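Local coordinates for protein ForH (Streptomyces kaniharaensis, PDB 6NKO) that is of unsettled function but probably takes part in formycin A biosynthesis, having an MGS-like domain and kinship to the purine-biosynthetic AICARFT/IMPCHase bienzyme, at residues A[20-33]-A[109-121]. Numbering follows the deposited sequence.
Sequences HMLAVLAVSDKRNI and IPRIDLVCNNYYL
A23 to A26 pair in parallel with L114 to N117. V24 N donates to L114 O, C116 N to V24 O (2.9 Å) and A26 N to C116 O, and the strand axes run 3° apart. At the ladder's C-terminal end A26 O accepts twice: from N118 N, tilted from the carbonyl plane, and in that plane from N117 ND2 at 2.8 Å. N117 CG, anti to the backbone N (chi1 -177°), brings the amide to A26, and ND2 also reaches D139. At the other end D113 pairs with L22 both ways: its OD2 takes L22 N nearly head-on at 3.0 Å, while its N donates to L22 O.

Apolar contacts lie on both faces. On one, V24 CG2 touches I112 CG2 (3.8 Å), the two side chains crossing at a slant; on the other, A23 CB meets L114 CB, and L25 CD1 touches C116 CB (3.9 Å).

Beyond the strands, S28 CB sits over the Y120 ring centre, 3.4 Å from the centroid and 6° off its normal (CH-pi). N118 lies alongside V27, its ND2 bonded to S160 O.

Strand 22-26 is the middle strand of a five-stranded parallel sheet (order 3-2-1-4-5) and 114-117 its neighbour, consistent with the Rossmann-like MGS fold.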
ATOM      1  N   HIS A  20      17.586   7.043   3.565  1.00 86.93           N
ATOM      2  CA  HIS A  20      17.683   5.896   2.661  1.00 92.20           C
ATOM      3  C   HIS A  20      16.305   5.261   2.305  1.00 89.82           C
ATOM      4  O   HIS A  20      16.057   4.991   1.123  1.00 93.59           O
ATOM      5  CB  HIS A  20      18.639   4.832   3.261  1.00 83.41           C
ATOM      6  CG  HIS A  20      20.095   5.031   2.915  1.00 83.25           C
ATOM      7  ND1 HIS A  20      20.688   4.408   1.832  1.00 91.25           N
ATOM      8  CD2 HIS A  20      21.091   5.709   3.541  1.00101.76           C
ATOM      9  CE1 HIS A  20      21.973   4.723   1.784  1.00 81.33           C
ATOM     10  NE2 HIS A  20      22.244   5.514   2.808  1.00113.45           N
ATOM     11  N   MET A  21      15.392   5.045   3.268  1.00 64.03           N
ATOM     12  CA  MET A  21      14.225   4.198   3.006  1.00 31.88           C
ATOM     13  C   MET A  21      12.891   4.764   3.497  1.00 55.66           C
ATOM     14  O   MET A  21      12.812   5.567   4.433  1.00 42.25           O
ATOM     15  CB  MET A  21      14.398   2.800   3.603  1.00 40.97           C
ATOM     16  CG  MET A  21      15.183   1.884   2.701  1.00 62.64           C
ATOM     17  SD  MET A  21      16.921   1.898   3.135  1.00 65.74           S
ATOM     18  CE  MET A  21      17.642   2.063   1.506  1.00 67.19           C
ATOM     19  N   LEU A  22      11.822   4.257   2.864  1.00 41.36           N
ATOM     20  CA  LEU A  22      10.451   4.742   3.038  1.00 36.01           C
ATOM     21  C   LEU A  22       9.433   3.652   2.707  1.00 37.06           C
ATOM     22  O   LEU A  22       9.500   3.045   1.634  1.00 40.67           O
ATOM     23  CB  LEU A  22      10.209   5.973   2.161  1.00 43.64           C
ATOM     24  CG  LEU A  22       8.792   6.541   2.056  1.00 43.55           C
ATOM     25  CD1 LEU A  22       8.238   6.857   3.432  1.00 41.82           C
ATOM     26  CD2 LEU A  22       8.768   7.793   1.186  1.00 41.02           C
ATOM     27  N   ALA A  23       8.474   3.440   3.614  1.00 33.17           N
ATOM     28  CA  ALA A  23       7.356   2.519   3.432  1.00 28.95           C
ATOM     29  C   ALA A  23       6.035   3.272   3.529  1.00 36.88           C
ATOM     30  O   ALA A  23       5.923   4.237   4.289  1.00 29.62           O
ATOM     31  CB  ALA A  23       7.371   1.402   4.476  1.00 25.96           C
ATOM     32  N   VAL A  24       5.033   2.818   2.773  1.00 34.26           N
ATOM     33  CA  VAL A  24       3.685   3.383   2.805  1.00 30.23           C
ATOM     34  C   VAL A  24       2.729   2.294   3.273  1.00 32.83           C
ATOM     35  O   VAL A  24       2.601   1.250   2.620  1.00 33.22           O
ATOM     36  CB  VAL A  24       3.258   3.936   1.436  1.00 32.48           C
ATOM     37  CG1 VAL A  24       1.836   4.491   1.498  1.00 33.99           C
ATOM     38  CG2 VAL A  24       4.229   5.008   0.967  1.00 33.52           C
ATOM     39  N   LEU A  25       2.049   2.540   4.391  1.00 41.42           N
ATOM     40  CA  LEU A  25       1.142   1.573   5.005  1.00 41.32           C
ATOM     41  C   LEU A  25      -0.289   2.061   4.807  1.00 35.50           C
ATOM     42  O   LEU A  25      -0.724   3.007   5.472  1.00 45.73           O
ATOM     43  CB  LEU A  25       1.462   1.394   6.489  1.00 26.50           C
ATOM     44  CG  LEU A  25       2.443   0.294   6.909  1.00 44.77           C
ATOM     45  CD1 LEU A  25       3.620   0.170   5.953  1.00 34.93           C
ATOM     46  CD2 LEU A  25       2.935   0.543   8.327  1.00 30.03           C
ATOM     47  N   ALA A  26      -1.021   1.413   3.897  1.00 36.89           N
ATOM     48  CA  ALA A  26      -2.402   1.784   3.575  1.00 36.00           C
ATOM     49  C   ALA A  26      -3.287   0.542   3.702  1.00 43.10           C
ATOM     50  O   ALA A  26      -3.812   0.034   2.709  1.00 38.12           O
ATOM     51  CB  ALA A  26      -2.497   2.392   2.177  1.00 30.76           C
ATOM     52  N   VAL A  27      -3.465   0.063   4.930  1.00 38.97           N
ATOM     53  CA  VAL A  27      -4.166  -1.190   5.186  1.00 40.87           C
ATOM     54  C   VAL A  27      -5.489  -0.901   5.878  1.00 39.76           C
ATOM     55  O   VAL A  27      -5.586   0.004   6.717  1.00 52.74           O
ATOM     56  CB  VAL A  27      -3.308  -2.164   6.022  1.00 33.26           C
ATOM     57  CG1 VAL A  27      -2.052  -2.552   5.256  1.00 38.00           C
ATOM     58  CG2 VAL A  27      -2.954  -1.558   7.370  1.00 37.86           C
ATOM     59  N   SER A  28      -6.514  -1.667   5.508  1.00 48.26           N
ATOM     60  CA  SER A  28      -7.791  -1.664   6.209  1.00 47.94           C
ATOM     61  C   SER A  28      -7.859  -2.785   7.239  1.00 46.99           C
ATOM     62  O   SER A  28      -8.421  -2.600   8.324  1.00 45.43           O
ATOM     63  CB  SER A  28      -8.942  -1.797   5.209  1.00 54.87           C
ATOM     64  OG  SER A  28      -8.890  -0.771   4.233  1.00 54.22           O
ATOM     65  N   ASP A  29      -7.300  -3.945   6.903  1.00 41.20           N
ATOM     66  CA  ASP A  29      -7.094  -5.031   7.854  1.00 45.41           C
ATOM     67  C   ASP A  29      -5.820  -4.733   8.637  1.00 44.68           C
ATOM     68  O   ASP A  29      -4.718  -4.798   8.083  1.00 41.57           O
ATOM     69  CB  ASP A  29      -7.006  -6.363   7.114  1.00 34.70           C
ATOM     70  CG  ASP A  29      -6.737  -7.538   8.037  1.00 36.97           C
ATOM     71  OD1 ASP A  29      -6.819  -7.373   9.272  1.00 45.01           O
ATOM     72  OD2 ASP A  29      -6.445  -8.636   7.521  1.00 47.53           O
ATOM     73  N   LYS A  30      -5.963  -4.407   9.919  1.00 39.90           N
ATOM     74  CA  LYS A  30      -4.842  -3.945  10.729  1.00 40.85           C
ATOM     75  C   LYS A  30      -4.032  -5.073  11.351  1.00 48.38           C
ATOM     76  O   LYS A  30      -3.099  -4.794  12.110  1.00 38.55           O
ATOM     77  CB  LYS A  30      -5.341  -3.014  11.839  1.00 38.22           C
ATOM     78  CG  LYS A  30      -6.480  -2.109  11.423  1.00 45.65           C
ATOM     79  CD  LYS A  30      -5.965  -0.794  10.873  1.00 52.83           C
ATOM     80  CE  LYS A  30      -6.995  -0.143   9.969  1.00 42.22           C
ATOM     81  NZ  LYS A  30      -6.802   1.326   9.903  1.00 63.19           N
ATOM     82  N   ARG A  31      -4.356  -6.331  11.056  1.00 40.45           N
ATOM     83  CA  ARG A  31      -3.659  -7.440  11.695  1.00 37.83           C
ATOM     84  C   ARG A  31      -2.185  -7.435  11.309  1.00 43.82           C
ATOM     85  O   ARG A  31      -1.841  -7.343  10.126  1.00 41.80           O
ATOM     86  CB  ARG A  31      -4.311  -8.768  11.308  1.00 44.30           C
ATOM     87  CG  ARG A  31      -3.455  -9.992  11.606  1.00 43.90           C
ATOM     88  CD  ARG A  31      -4.306 -11.250  11.723  1.00 47.61           C
ATOM     89  NE  ARG A  31      -4.554 -11.861  10.419  1.00 43.49           N
ATOM     90  CZ  ARG A  31      -3.679 -12.621   9.768  1.00 48.71           C
ATOM     91  NH1 ARG A  31      -2.490 -12.876  10.298  1.00 48.34           N
ATOM     92  NH2 ARG A  31      -3.993 -13.128   8.583  1.00 44.57           N
ATOM     93  N   ASN A  32      -1.318  -7.517  12.322  1.00 45.86           N
ATOM     94  CA  ASN A  32       0.139  -7.557  12.203  1.00 38.49           C
ATOM     95  C   ASN A  32       0.744  -6.249  11.709  1.00 39.82           C
ATOM     96  O   ASN A  32       1.940  -6.216  11.389  1.00 38.13           O
ATOM     97  CB  ASN A  32       0.611  -8.693  11.287  1.00 34.47           C
ATOM     98  CG  ASN A  32       0.220 -10.059  11.802  1.00 43.66           C
ATOM     99  OD1 ASN A  32      -0.156 -10.212  12.963  1.00 41.60           O
ATOM    100  ND2 ASN A  32       0.310 -11.065  10.938  1.00 39.45           N
ATOM    101  N   ILE A  33      -0.035  -5.165  11.639  1.00 32.30           N
ATOM    102  CA  ILE A  33       0.503  -3.927  11.080  1.00 45.78           C
ATOM    103  C   ILE A  33       1.463  -3.251  12.053  1.00 54.80           C
ATOM    104  O   ILE A  33       2.377  -2.531  11.631  1.00 43.10           O
ATOM    105  CB  ILE A  33      -0.637  -2.978  10.659  1.00 41.41           C
ATOM    106  CG1 ILE A  33      -0.150  -2.013   9.576  1.00 46.73           C
ATOM    107  CG2 ILE A  33      -1.175  -2.196  11.853  1.00 32.37           C
ATOM    108  CD1 ILE A  33       0.568  -2.687   8.425  1.00 42.99           C
ATOM    109  N   ILE A 109      11.552  13.698  -5.494  1.00 36.32           N
ATOM    110  CA  ILE A 109      10.642  12.594  -5.221  1.00 38.52           C
ATOM    111  C   ILE A 109      11.467  11.424  -4.689  1.00 36.50           C
ATOM    112  O   ILE A 109      12.248  10.824  -5.440  1.00 45.23           O
ATOM    113  CB  ILE A 109       9.850  12.189  -6.470  1.00 35.97           C
ATOM    114  CG1 ILE A 109       9.041  13.379  -6.993  1.00 49.59           C
ATOM    115  CG2 ILE A 109       8.945  11.006  -6.158  1.00 34.46           C
ATOM    116  CD1 ILE A 109       8.400  13.136  -8.346  1.00 42.99           C
ATOM    117  N   PRO A 110      11.325  11.059  -3.420  1.00 43.03           N
ATOM    118  CA  PRO A 110      12.021   9.877  -2.909  1.00 38.61           C
ATOM    119  C   PRO A 110      11.360   8.595  -3.394  1.00 41.93           C
ATOM    120  O   PRO A 110      10.179   8.559  -3.742  1.00 37.32           O
ATOM    121  CB  PRO A 110      11.892  10.020  -1.391  1.00 38.16           C
ATOM    122  CG  PRO A 110      10.620  10.777  -1.203  1.00 40.62           C
ATOM    123  CD  PRO A 110      10.464  11.684  -2.399  1.00 35.23           C
ATOM    124  N   ARG A 111      12.155   7.533  -3.418  1.00 41.20           N
ATOM    125  CA  ARG A 111      11.644   6.221  -3.780  1.00 43.64           C
ATOM    126  C   ARG A 111      10.850   5.633  -2.620  1.00 42.03           C
ATOM    127  O   ARG A 111      11.241   5.752  -1.456  1.00 39.82           O
ATOM    128  CB  ARG A 111      12.794   5.288  -4.164  1.00 42.20           C
ATOM    129  CG  ARG A 111      12.488   3.807  -4.013  1.00 39.75           C
ATOM    130  CD  ARG A 111      11.550   3.320  -5.107  1.00 37.35           C
ATOM    131  NE  ARG A 111      12.241   3.099  -6.373  1.00 43.11           N
ATOM    132  CZ  ARG A 111      11.672   3.233  -7.566  1.00 49.73           C
ATOM    133  NH1 ARG A 111      10.399   3.592  -7.658  1.00 47.03           N
ATOM    134  NH2 ARG A 111      12.374   3.010  -8.668  1.00 50.53           N
ATOM    135  N   ILE A 112       9.718   5.018  -2.944  1.00 40.41           N
ATOM    136  CA  ILE A 112       8.934   4.257  -1.979  1.00 42.01           C
ATOM    137  C   ILE A 112       9.350   2.798  -2.115  1.00 39.00           C
ATOM    138  O   ILE A 112       9.105   2.164  -3.148  1.00 35.53           O
ATOM    139  CB  ILE A 112       7.426   4.444  -2.194  1.00 34.43           C
ATOM    140  CG1 ILE A 112       6.993   5.838  -1.726  1.00 30.82           C
ATOM    141  CG2 ILE A 112       6.647   3.372  -1.450  1.00 33.40           C
ATOM    142  CD1 ILE A 112       5.676   6.305  -2.308  1.00 30.91           C
ATOM    143  N   ASP A 113       9.991   2.263  -1.077  1.00 39.28           N
ATOM    144  CA  ASP A 113      10.557   0.923  -1.138  1.00 42.75           C
ATOM    145  C   ASP A 113       9.568  -0.173  -0.768  1.00 44.33           C
ATOM    146  O   ASP A 113       9.805  -1.338  -1.105  1.00 44.90           O
ATOM    147  CB  ASP A 113      11.780   0.828  -0.221  1.00 36.48           C
ATOM    148  CG  ASP A 113      12.757   1.964  -0.439  1.00 48.41           C
ATOM    149  OD1 ASP A 113      13.586   1.865  -1.370  1.00 41.37           O
ATOM    150  OD2 ASP A 113      12.686   2.959   0.314  1.00 45.49           O
ATOM    151  N   LEU A 114       8.473   0.165  -0.092  1.00 34.30           N
ATOM    152  CA  LEU A 114       7.527  -0.843   0.365  1.00 42.18           C
ATOM    153  C   LEU A 114       6.124  -0.260   0.362  1.00 34.88           C
ATOM    154  O   LEU A 114       5.908   0.852   0.853  1.00 31.89           O
ATOM    155  CB  LEU A 114       7.889  -1.343   1.767  1.00 37.33           C
ATOM    156  CG  LEU A 114       7.107  -2.547   2.300  1.00 41.31           C
ATOM    157  CD1 LEU A 114       8.041  -3.524   3.002  1.00 34.03           C
ATOM    158  CD2 LEU A 114       5.985  -2.101   3.234  1.00 31.39           C
ATOM    159  N   VAL A 115       5.178  -1.019  -0.185  1.00 36.54           N
ATOM    160  CA  VAL A 115       3.770  -0.648  -0.204  1.00 30.73           C
ATOM    161  C   VAL A 115       2.983  -1.751   0.488  1.00 32.65           C
ATOM    162  O   VAL A 115       3.154  -2.934   0.171  1.00 37.36           O
ATOM    163  CB  VAL A 115       3.256  -0.426  -1.639  1.00 39.67           C
ATOM    164  CG1 VAL A 115       1.738  -0.275  -1.645  1.00 26.82           C
ATOM    165  CG2 VAL A 115       3.921   0.792  -2.253  1.00 38.77           C
ATOM    166  N   CYS A 116       2.128  -1.361   1.428  1.00 37.74           N
ATOM    167  CA  CYS A 116       1.257  -2.275   2.156  1.00 30.59           C
ATOM    168  C   CYS A 116      -0.181  -1.808   1.977  1.00 33.31           C
ATOM    169  O   CYS A 116      -0.520  -0.687   2.372  1.00 39.07           O
ATOM    170  CB  CYS A 116       1.633  -2.314   3.636  1.00 39.34           C
ATOM    171  SG  CYS A 116       1.382  -3.904   4.421  1.00 51.26           S
ATOM    172  N   ASN A 117      -1.023  -2.656   1.387  1.00 30.40           N
ATOM    173  CA  ASN A 117      -2.386  -2.257   1.048  1.00 44.28           C
ATOM    174  C   ASN A 117      -3.361  -3.400   1.303  1.00 45.30           C
ATOM    175  O   ASN A 117      -3.185  -4.501   0.772  1.00 33.73           O
ATOM    176  CB  ASN A 117      -2.470  -1.797  -0.413  1.00 33.20           C
ATOM    177  CG  ASN A 117      -3.855  -1.313  -0.796  1.00 41.13           C
ATOM    178  OD1 ASN A 117      -4.413  -1.737  -1.807  1.00 43.54           O
ATOM    179  ND2 ASN A 117      -4.420  -0.426   0.013  1.00 34.73           N
ATOM    180  N   ASN A 118      -4.394  -3.119   2.104  1.00 46.54           N
ATOM    181  CA  ASN A 118      -5.414  -4.083   2.504  1.00 63.04           C
ATOM    182  C   ASN A 118      -6.792  -3.517   2.194  1.00 33.41           C
ATOM    183  O   ASN A 118      -6.968  -2.305   2.058  1.00 46.11           O
ATOM    184  CB  ASN A 118      -5.340  -4.401   4.007  1.00 51.71           C
ATOM    185  CG  ASN A 118      -4.323  -5.459   4.328  1.00 42.17           C
ATOM    186  OD1 ASN A 118      -3.861  -5.569   5.462  1.00 72.43           O
ATOM    187  ND2 ASN A 118      -3.965  -6.253   3.329  1.00 67.68           N
ATOM    188  N   TYR A 119      -7.785  -4.403   2.124  1.00 30.83           N
ATOM    189  CA  TYR A 119      -9.157  -4.006   1.838  1.00 50.31           C
ATOM    190  C   TYR A 119     -10.101  -4.389   2.970  1.00 45.71           C
ATOM    191  O   TYR A 119      -9.902  -5.393   3.662  1.00 43.81           O
ATOM    192  CB  TYR A 119      -9.649  -4.630   0.537  1.00 39.47           C
ATOM    193  CG  TYR A 119      -8.621  -4.550  -0.553  1.00 54.47           C
ATOM    194  CD1 TYR A 119      -8.029  -3.338  -0.877  1.00 49.96           C
ATOM    195  CD2 TYR A 119      -8.230  -5.681  -1.248  1.00 36.22           C
ATOM    196  CE1 TYR A 119      -7.082  -3.255  -1.864  1.00 60.27           C
ATOM    197  CE2 TYR A 119      -7.283  -5.610  -2.241  1.00 48.77           C
ATOM    198  CZ  TYR A 119      -6.711  -4.392  -2.547  1.00 64.13           C
ATOM    199  OH  TYR A 119      -5.764  -4.307  -3.540  1.00 65.42           O
ATOM    200  N   TYR A 120     -11.140  -3.573   3.139  1.00 39.14           N
ATOM    201  CA  TYR A 120     -12.187  -3.859   4.107  1.00 36.80           C
ATOM    202  C   TYR A 120     -12.984  -5.090   3.684  1.00 46.74           C
ATOM    203  O   TYR A 120     -12.984  -5.496   2.518  1.00 54.30           O
ATOM    204  CB  TYR A 120     -13.123  -2.660   4.250  1.00 42.42           C
ATOM    205  CG  TYR A 120     -12.523  -1.496   4.998  1.00 65.82           C
ATOM    206  CD1 TYR A 120     -12.248  -1.587   6.356  1.00 63.51           C
ATOM    207  CD2 TYR A 120     -12.227  -0.304   4.348  1.00 56.76           C
ATOM    208  CE1 TYR A 120     -11.696  -0.525   7.046  1.00 66.39           C
ATOM    209  CE2 TYR A 120     -11.675   0.763   5.030  1.00 63.87           C
ATOM    210  CZ  TYR A 120     -11.412   0.647   6.379  1.00 66.29           C
ATOM    211  OH  TYR A 120     -10.863   1.704   7.068  1.00 60.59           O
ATOM    212  N   LEU A 121     -13.674  -5.682   4.655  1.00 44.19           N
ATOM    213  CA  LEU A 121     -14.510  -6.843   4.383  1.00 40.06           C
ATOM    214  C   LEU A 121     -15.738  -6.430   3.581  1.00 43.02           C
ATOM    215  O   LEU A 121     -16.405  -5.443   3.910  1.00 49.27           O
ATOM    216  CB  LEU A 121     -14.936  -7.507   5.690  1.00 40.33           C
ATOM    217  CG  LEU A 121     -13.836  -8.177   6.515  1.00 40.56           C
ATOM    218  CD1 LEU A 121     -14.373  -8.577   7.879  1.00 56.71           C
ATOM    219  CD2 LEU A 121     -13.266  -9.383   5.783  1.00 39.88           C
TER